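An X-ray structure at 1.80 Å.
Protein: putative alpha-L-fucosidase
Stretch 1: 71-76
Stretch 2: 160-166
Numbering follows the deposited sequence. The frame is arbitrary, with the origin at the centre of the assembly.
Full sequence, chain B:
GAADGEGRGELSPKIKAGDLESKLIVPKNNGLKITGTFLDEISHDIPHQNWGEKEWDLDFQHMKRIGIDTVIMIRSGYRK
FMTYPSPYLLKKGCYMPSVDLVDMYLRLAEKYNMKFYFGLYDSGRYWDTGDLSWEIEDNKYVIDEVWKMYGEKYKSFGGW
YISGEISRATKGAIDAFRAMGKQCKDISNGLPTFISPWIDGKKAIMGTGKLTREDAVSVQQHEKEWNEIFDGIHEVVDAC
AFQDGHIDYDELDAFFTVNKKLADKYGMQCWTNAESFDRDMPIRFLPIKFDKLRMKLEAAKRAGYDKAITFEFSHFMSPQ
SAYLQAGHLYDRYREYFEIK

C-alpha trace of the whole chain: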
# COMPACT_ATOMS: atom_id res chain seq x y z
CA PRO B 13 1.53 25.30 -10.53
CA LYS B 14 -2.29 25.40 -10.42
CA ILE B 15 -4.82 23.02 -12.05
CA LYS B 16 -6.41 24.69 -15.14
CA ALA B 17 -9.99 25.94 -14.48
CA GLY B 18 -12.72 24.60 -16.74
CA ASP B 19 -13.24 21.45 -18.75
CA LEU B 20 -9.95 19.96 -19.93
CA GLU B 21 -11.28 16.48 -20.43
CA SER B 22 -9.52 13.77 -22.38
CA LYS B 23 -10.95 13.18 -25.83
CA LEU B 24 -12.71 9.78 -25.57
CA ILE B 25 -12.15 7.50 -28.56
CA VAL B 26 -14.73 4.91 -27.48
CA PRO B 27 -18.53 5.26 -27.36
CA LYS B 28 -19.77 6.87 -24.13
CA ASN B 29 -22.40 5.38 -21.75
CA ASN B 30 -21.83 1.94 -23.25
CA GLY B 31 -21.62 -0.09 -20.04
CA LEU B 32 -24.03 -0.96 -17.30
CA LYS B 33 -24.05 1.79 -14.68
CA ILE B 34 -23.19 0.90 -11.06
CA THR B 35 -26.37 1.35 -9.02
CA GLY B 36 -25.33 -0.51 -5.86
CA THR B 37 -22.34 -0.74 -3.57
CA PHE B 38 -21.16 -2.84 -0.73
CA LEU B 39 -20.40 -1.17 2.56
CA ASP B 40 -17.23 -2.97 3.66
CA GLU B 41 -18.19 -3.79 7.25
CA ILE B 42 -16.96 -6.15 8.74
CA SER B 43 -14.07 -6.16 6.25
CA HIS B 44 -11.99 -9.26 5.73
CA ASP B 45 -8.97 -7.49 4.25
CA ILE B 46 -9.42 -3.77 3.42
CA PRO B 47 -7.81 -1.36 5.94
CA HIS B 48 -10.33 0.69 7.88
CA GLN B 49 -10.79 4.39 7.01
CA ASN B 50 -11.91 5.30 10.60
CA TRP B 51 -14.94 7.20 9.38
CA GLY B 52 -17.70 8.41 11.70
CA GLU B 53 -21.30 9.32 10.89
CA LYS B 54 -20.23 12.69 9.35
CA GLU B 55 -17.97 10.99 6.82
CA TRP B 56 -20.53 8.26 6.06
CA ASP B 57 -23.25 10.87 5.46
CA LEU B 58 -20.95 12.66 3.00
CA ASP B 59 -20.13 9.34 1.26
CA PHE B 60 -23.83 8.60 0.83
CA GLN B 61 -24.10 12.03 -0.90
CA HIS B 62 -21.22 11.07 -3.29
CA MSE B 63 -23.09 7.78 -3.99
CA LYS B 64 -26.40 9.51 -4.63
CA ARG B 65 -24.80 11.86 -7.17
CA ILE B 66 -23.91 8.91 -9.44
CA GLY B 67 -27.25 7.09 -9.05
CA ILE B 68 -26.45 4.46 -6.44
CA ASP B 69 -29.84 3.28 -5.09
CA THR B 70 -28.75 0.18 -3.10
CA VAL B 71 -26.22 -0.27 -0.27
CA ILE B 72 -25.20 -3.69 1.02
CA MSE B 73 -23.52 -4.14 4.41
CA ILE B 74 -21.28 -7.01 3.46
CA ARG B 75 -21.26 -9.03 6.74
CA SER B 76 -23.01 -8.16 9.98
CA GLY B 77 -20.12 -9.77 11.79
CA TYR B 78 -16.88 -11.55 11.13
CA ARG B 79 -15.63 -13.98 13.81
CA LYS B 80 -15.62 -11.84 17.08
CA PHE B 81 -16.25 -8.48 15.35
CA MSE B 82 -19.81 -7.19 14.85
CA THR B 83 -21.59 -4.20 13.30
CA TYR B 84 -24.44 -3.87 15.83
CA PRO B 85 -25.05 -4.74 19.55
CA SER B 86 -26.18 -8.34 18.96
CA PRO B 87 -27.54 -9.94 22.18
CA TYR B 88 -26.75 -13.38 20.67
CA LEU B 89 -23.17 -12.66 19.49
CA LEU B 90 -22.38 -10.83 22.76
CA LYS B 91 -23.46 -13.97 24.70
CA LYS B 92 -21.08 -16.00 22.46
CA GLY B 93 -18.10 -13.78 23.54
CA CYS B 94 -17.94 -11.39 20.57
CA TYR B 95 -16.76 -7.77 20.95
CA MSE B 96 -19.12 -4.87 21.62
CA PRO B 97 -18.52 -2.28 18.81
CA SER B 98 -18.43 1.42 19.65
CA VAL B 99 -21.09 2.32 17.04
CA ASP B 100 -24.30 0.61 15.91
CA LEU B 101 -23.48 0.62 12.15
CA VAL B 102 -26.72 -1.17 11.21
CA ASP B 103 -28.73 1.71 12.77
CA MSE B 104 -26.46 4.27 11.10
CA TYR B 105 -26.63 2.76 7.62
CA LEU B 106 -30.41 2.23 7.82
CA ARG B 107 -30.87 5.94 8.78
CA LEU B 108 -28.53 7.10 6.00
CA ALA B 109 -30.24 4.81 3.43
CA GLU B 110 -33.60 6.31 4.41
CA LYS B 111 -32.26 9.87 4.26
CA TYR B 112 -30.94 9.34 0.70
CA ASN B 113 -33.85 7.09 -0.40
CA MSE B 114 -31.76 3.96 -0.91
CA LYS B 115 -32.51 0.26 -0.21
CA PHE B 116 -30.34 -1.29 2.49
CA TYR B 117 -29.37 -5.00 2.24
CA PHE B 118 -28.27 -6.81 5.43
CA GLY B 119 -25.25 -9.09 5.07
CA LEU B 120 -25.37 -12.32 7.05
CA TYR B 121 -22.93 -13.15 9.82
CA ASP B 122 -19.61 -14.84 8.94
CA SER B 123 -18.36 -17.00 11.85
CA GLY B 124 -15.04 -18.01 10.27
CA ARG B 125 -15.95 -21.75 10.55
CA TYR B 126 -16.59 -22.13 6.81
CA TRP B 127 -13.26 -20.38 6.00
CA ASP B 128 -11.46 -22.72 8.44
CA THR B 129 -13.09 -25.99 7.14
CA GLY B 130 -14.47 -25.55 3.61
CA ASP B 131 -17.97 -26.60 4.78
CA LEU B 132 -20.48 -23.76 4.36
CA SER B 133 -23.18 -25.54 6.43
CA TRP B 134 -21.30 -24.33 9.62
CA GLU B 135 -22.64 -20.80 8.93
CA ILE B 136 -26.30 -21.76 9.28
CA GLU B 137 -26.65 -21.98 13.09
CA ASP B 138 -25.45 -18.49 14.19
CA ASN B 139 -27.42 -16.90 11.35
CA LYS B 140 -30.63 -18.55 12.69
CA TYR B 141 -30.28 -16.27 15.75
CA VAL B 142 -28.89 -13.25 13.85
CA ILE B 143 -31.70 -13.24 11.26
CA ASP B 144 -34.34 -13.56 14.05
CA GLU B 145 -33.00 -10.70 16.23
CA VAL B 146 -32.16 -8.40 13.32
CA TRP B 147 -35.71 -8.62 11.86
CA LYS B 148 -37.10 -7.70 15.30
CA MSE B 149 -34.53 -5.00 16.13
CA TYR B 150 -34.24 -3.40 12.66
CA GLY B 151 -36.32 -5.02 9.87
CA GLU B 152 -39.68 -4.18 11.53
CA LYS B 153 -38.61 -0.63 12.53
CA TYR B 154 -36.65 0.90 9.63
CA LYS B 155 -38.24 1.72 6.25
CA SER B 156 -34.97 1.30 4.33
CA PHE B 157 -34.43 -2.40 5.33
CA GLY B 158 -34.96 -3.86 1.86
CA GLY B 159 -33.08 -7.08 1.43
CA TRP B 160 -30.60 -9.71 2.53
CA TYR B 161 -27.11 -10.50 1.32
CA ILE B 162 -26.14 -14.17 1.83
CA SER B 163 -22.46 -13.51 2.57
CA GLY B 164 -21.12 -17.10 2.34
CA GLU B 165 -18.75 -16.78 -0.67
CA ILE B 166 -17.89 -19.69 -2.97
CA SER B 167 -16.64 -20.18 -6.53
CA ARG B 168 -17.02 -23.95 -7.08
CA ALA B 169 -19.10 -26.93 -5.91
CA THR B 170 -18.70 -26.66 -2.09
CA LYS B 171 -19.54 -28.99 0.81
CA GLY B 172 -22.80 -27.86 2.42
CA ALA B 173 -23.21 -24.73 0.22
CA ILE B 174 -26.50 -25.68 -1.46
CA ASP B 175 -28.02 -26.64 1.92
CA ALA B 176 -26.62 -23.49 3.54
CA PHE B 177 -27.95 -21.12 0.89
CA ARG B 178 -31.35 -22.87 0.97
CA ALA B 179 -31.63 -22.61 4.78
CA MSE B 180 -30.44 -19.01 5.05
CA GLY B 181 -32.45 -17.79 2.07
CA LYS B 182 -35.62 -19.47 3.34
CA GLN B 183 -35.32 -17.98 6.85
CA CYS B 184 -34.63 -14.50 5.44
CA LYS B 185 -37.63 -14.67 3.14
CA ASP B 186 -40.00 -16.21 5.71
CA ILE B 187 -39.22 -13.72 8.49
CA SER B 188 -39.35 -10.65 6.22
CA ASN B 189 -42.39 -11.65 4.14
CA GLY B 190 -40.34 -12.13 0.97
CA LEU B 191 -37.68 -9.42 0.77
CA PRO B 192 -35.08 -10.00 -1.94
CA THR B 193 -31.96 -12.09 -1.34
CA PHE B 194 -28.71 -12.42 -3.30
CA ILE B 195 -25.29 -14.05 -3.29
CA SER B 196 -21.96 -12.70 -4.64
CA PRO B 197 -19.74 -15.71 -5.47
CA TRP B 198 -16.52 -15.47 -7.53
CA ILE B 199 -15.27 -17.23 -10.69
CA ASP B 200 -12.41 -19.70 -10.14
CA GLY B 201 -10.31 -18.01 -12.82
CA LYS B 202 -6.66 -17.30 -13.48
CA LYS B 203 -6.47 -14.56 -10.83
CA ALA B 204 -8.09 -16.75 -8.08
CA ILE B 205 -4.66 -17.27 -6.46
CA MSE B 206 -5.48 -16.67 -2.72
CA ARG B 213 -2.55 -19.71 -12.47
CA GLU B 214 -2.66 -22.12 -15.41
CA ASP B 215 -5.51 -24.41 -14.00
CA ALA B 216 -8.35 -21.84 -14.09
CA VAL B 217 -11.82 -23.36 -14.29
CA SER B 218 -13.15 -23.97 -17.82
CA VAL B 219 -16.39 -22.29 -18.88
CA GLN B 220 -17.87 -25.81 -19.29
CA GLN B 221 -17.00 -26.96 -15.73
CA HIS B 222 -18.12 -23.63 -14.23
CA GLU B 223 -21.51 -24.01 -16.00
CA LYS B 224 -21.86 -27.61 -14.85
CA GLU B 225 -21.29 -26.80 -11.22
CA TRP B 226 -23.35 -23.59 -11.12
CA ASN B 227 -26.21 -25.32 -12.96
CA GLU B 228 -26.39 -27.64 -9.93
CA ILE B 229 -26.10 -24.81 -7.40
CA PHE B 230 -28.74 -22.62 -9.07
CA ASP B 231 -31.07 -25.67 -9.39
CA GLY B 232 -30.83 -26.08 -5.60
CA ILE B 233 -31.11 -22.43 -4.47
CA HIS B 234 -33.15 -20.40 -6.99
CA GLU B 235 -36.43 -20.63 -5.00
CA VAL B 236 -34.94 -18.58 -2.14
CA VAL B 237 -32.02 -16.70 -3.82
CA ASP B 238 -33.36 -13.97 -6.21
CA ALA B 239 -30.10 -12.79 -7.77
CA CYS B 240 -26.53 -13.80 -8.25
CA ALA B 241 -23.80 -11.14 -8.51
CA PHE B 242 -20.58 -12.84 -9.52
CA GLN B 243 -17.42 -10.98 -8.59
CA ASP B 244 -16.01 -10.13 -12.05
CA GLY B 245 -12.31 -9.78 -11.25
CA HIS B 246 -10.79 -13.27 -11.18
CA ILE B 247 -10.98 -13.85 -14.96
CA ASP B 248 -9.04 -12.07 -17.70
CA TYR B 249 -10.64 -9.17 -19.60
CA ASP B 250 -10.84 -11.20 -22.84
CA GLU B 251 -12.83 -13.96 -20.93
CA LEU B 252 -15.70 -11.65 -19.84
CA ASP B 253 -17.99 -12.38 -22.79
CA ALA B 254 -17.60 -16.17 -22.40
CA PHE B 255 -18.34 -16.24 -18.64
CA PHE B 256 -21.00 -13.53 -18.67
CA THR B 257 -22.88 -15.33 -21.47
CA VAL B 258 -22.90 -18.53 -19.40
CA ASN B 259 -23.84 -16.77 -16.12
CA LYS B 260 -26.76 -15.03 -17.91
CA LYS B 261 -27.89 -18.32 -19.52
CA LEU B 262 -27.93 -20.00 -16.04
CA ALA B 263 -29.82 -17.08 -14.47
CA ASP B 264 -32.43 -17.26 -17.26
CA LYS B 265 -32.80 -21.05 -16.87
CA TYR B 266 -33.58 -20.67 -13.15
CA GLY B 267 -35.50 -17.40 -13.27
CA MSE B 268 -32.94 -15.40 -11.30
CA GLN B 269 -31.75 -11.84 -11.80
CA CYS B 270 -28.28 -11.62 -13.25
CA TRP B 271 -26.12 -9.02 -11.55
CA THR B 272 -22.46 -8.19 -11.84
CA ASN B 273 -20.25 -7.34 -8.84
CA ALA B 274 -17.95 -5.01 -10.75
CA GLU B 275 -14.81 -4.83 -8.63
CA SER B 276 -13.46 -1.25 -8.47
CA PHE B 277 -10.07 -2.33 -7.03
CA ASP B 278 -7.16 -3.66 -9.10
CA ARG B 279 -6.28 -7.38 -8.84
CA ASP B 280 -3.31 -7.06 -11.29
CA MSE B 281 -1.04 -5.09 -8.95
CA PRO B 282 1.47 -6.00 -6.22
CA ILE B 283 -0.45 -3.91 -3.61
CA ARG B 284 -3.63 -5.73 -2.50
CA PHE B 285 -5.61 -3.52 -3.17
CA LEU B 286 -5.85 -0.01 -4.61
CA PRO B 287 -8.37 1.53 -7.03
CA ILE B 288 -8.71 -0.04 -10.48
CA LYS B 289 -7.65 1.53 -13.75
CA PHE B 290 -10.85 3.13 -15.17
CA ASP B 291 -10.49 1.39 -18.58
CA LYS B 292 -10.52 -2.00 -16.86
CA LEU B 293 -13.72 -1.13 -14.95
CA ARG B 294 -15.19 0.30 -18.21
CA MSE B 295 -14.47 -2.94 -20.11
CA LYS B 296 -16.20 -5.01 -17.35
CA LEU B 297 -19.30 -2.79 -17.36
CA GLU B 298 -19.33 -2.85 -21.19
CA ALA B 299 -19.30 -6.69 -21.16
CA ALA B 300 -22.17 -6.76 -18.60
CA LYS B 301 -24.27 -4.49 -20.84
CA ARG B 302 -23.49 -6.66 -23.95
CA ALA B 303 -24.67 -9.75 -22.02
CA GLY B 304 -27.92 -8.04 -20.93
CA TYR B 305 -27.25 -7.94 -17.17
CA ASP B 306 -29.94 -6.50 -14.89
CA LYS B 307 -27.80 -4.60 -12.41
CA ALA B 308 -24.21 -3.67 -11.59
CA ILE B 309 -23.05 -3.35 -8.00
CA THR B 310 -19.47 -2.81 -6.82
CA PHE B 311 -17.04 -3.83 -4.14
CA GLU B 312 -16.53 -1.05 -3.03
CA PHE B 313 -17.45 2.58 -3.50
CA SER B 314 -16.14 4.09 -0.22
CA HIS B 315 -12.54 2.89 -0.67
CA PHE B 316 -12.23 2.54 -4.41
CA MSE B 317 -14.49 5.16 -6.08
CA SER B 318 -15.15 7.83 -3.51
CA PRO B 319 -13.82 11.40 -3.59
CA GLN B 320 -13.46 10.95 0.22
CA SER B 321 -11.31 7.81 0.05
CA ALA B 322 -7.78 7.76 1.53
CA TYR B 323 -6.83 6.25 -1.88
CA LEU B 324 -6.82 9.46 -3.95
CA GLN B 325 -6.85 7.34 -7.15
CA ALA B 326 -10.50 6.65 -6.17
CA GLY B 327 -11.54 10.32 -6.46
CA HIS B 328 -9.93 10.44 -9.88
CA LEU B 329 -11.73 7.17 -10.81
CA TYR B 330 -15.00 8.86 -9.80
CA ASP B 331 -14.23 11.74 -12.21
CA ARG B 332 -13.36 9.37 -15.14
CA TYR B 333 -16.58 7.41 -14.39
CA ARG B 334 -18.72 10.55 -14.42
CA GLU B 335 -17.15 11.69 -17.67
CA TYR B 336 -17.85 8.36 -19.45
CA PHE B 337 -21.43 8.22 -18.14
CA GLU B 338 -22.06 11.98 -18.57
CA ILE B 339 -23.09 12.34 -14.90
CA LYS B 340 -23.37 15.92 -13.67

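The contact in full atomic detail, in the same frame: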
# COMPACT_ATOMS: atom_id res chain seq x y z
N VAL B 71 -27.45 -0.11 -1.07
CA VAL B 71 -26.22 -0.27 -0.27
C VAL B 71 -26.31 -1.59 0.47
O VAL B 71 -27.39 -1.95 1.00
CB VAL B 71 -25.93 0.92 0.65
CG1 VAL B 71 -25.63 2.16 -0.17
CG2 VAL B 71 -27.10 1.18 1.61
N ILE B 72 -25.22 -2.34 0.46
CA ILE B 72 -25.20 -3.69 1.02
C ILE B 72 -24.12 -3.80 2.07
O ILE B 72 -22.92 -3.81 1.71
CB ILE B 72 -24.95 -4.74 -0.08
CG1 ILE B 72 -25.97 -4.61 -1.26
CG2 ILE B 72 -24.96 -6.13 0.55
CD1 ILE B 72 -25.33 -4.21 -2.57
N MSE B 73 -24.52 -3.98 3.34
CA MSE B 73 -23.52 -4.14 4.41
C MSE B 73 -23.02 -5.54 4.30
O MSE B 73 -23.80 -6.47 4.41
CB MSE B 73 -24.14 -3.86 5.78
CG MSE B 73 -23.06 -3.64 6.84
SE MSE B 73 -23.88 -3.47 8.59
CE MSE B 73 -24.59 -5.18 8.65
N ILE B 74 -21.76 -5.71 3.95
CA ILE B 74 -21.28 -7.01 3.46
C ILE B 74 -21.37 -8.17 4.46
O ILE B 74 -21.75 -9.26 4.04
CB ILE B 74 -19.85 -6.86 2.84
CG1 ILE B 74 -19.53 -8.05 1.93
CG2 ILE B 74 -18.80 -6.65 3.90
CD1 ILE B 74 -18.32 -7.82 0.99
N ARG B 75 -21.10 -7.97 5.75
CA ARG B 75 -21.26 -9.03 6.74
C ARG B 75 -21.45 -8.43 8.11
O ARG B 75 -20.62 -7.64 8.61
CB ARG B 75 -20.13 -10.07 6.71
CG ARG B 75 -18.74 -9.53 6.96
CD ARG B 75 -17.69 -10.55 6.58
NE ARG B 75 -17.65 -10.85 5.14
CZ ARG B 75 -16.98 -10.17 4.21
NH1 ARG B 75 -16.25 -9.10 4.54
NH2 ARG B 75 -17.04 -10.54 2.94
N SER B 76 -22.61 -8.73 8.72
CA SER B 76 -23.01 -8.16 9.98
C SER B 76 -22.06 -8.48 11.13
O SER B 76 -22.05 -7.78 12.14
CB SER B 76 -24.44 -8.57 10.32
OG SER B 76 -24.61 -9.97 10.33
N TRP B 160 -31.59 -8.89 1.85
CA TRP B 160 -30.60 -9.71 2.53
C TRP B 160 -29.49 -10.10 1.59
O TRP B 160 -29.75 -10.48 0.45
CB TRP B 160 -31.27 -10.98 3.05
CG TRP B 160 -32.48 -10.75 3.90
CD1 TRP B 160 -33.76 -10.63 3.49
CD2 TRP B 160 -32.50 -10.62 5.34
NE1 TRP B 160 -34.61 -10.54 4.58
CE2 TRP B 160 -33.85 -10.50 5.73
CE3 TRP B 160 -31.51 -10.62 6.33
CZ2 TRP B 160 -34.24 -10.37 7.07
CZ3 TRP B 160 -31.90 -10.54 7.67
CH2 TRP B 160 -33.25 -10.42 8.03
N TYR B 161 -28.27 -10.06 2.07
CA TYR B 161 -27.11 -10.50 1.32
C TYR B 161 -26.60 -11.76 2.00
O TYR B 161 -26.22 -11.72 3.18
CB TYR B 161 -26.04 -9.39 1.22
CG TYR B 161 -24.73 -9.93 0.71
CD1 TYR B 161 -24.64 -10.55 -0.54
CD2 TYR B 161 -23.60 -9.91 1.51
CE1 TYR B 161 -23.44 -11.09 -0.99
CE2 TYR B 161 -22.38 -10.41 1.05
CZ TYR B 161 -22.32 -11.04 -0.19
OH TYR B 161 -21.18 -11.63 -0.65
N ILE B 162 -26.61 -12.88 1.29
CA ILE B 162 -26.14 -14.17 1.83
C ILE B 162 -24.64 -14.18 1.58
O ILE B 162 -24.18 -14.36 0.45
CB ILE B 162 -26.93 -15.33 1.18
CG1 ILE B 162 -28.44 -15.19 1.49
CG2 ILE B 162 -26.40 -16.69 1.68
CD1 ILE B 162 -29.31 -15.95 0.57
N SER B 163 -23.88 -13.85 2.63
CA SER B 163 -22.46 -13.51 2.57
C SER B 163 -21.48 -14.69 2.49
O SER B 163 -20.28 -14.43 2.33
CB SER B 163 -22.09 -12.63 3.76
OG SER B 163 -22.44 -13.28 4.97
N GLY B 164 -21.96 -15.92 2.52
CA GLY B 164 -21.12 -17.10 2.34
C GLY B 164 -20.59 -17.19 0.92
O GLY B 164 -21.35 -17.54 0.01
N GLU B 165 -19.32 -16.81 0.69
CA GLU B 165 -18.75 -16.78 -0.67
C GLU B 165 -18.14 -18.08 -1.11
O GLU B 165 -17.29 -18.63 -0.41
CB GLU B 165 -17.65 -15.71 -0.77
CG GLU B 165 -18.09 -14.29 -0.72
CD GLU B 165 -16.89 -13.35 -0.69
OE1 GLU B 165 -15.95 -13.53 -1.51
OE2 GLU B 165 -16.88 -12.46 0.18
N ILE B 166 -18.47 -18.52 -2.33
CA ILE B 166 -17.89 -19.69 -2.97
C ILE B 166 -17.59 -19.36 -4.42
O ILE B 166 -18.06 -18.34 -4.93
CB ILE B 166 -18.85 -20.92 -2.87
CG1 ILE B 166 -20.12 -20.77 -3.76
CG2 ILE B 166 -19.22 -21.24 -1.42
CD1 ILE B 166 -20.99 -22.01 -3.88
O HOH W 1 -19.23 -11.90 1.24
O HOH W 2 -18.36 -13.44 4.18
O HOH W 3 -15.16 -10.21 0.88

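The two stretches lie at least 87 residues apart in sequence wherever they touch. Each enters the contact as a strand and continues as loop. Together they bury 244 Å² of surface. No direct hydrogen bond passes between them; the contact is made by apolar packing, one salt bridge and three waters.

Val71 lies out of reach of the second stretch. Contact begins at Ile72, whose CA-to-CB bond points toward the other strand. Ile72 CG2 packs against Tyr161 CB at 3.5 Å. Both side chains are buried, and Tyr161 likewise points toward its partner. Ile72 CA and Tyr161 CA are 7.1 Å apart, a spacing filled by side chains.

Met73, present as selenomethionine, points away and makes no contact. This is the alternation expected in a strand. Trp160, next to Tyr161 on the other strand, points away in the same manner.

Ile74 follows the end of the strand and points sideways. Ile74 CG1 reaches Tyr161 CE2 at 3.8 Å, so Tyr161 packs against both isoleucines. Tyr161 has the largest area covered in this contact. The carbonyl of Ile74 is also close: Ile74 O lies 3.2 Å from Tyr161 CD2, at the ring edge and near the ring plane. Ile74 O is also 3.4 Å from Ser163 CB. Its neighbours across the contact are thus carbon atoms, and this buried oxygen has no polar partner anywhere in the model.

Arg75 carries the polar part of the contact. Arg75 CA is 6.2 Å from Ser163 CA, but the side chain extends on to Glu165. Arg75 NH2 and Glu165 OE2 form a salt bridge at 3.4 Å, with the carboxylate oxygen at the edge of the guanidinium and near its plane. The separation is long for a salt bridge, and water supplements it.

Water 3 accepts from Arg75 NH2 at 2.8 Å and donates to Glu165 OE2 at 2.9 Å. Water 1 also links this pair, 3.1 Å from Arg75 NH2 and 2.6 Å from Glu165 OE2. Water 1 lies 2.7 Å from Tyr161 OH and 2.9 Å from Ser163 O as well, so it ties the tyrosine hydroxyl into the polar cluster. Water 2 accepts from Arg75 NE at 2.9 Å and lies 2.8 Å from Ser163 O. The arginine therefore reaches the Ser163 backbone through water.

Ser76 is buried but makes no contact with the second stretch.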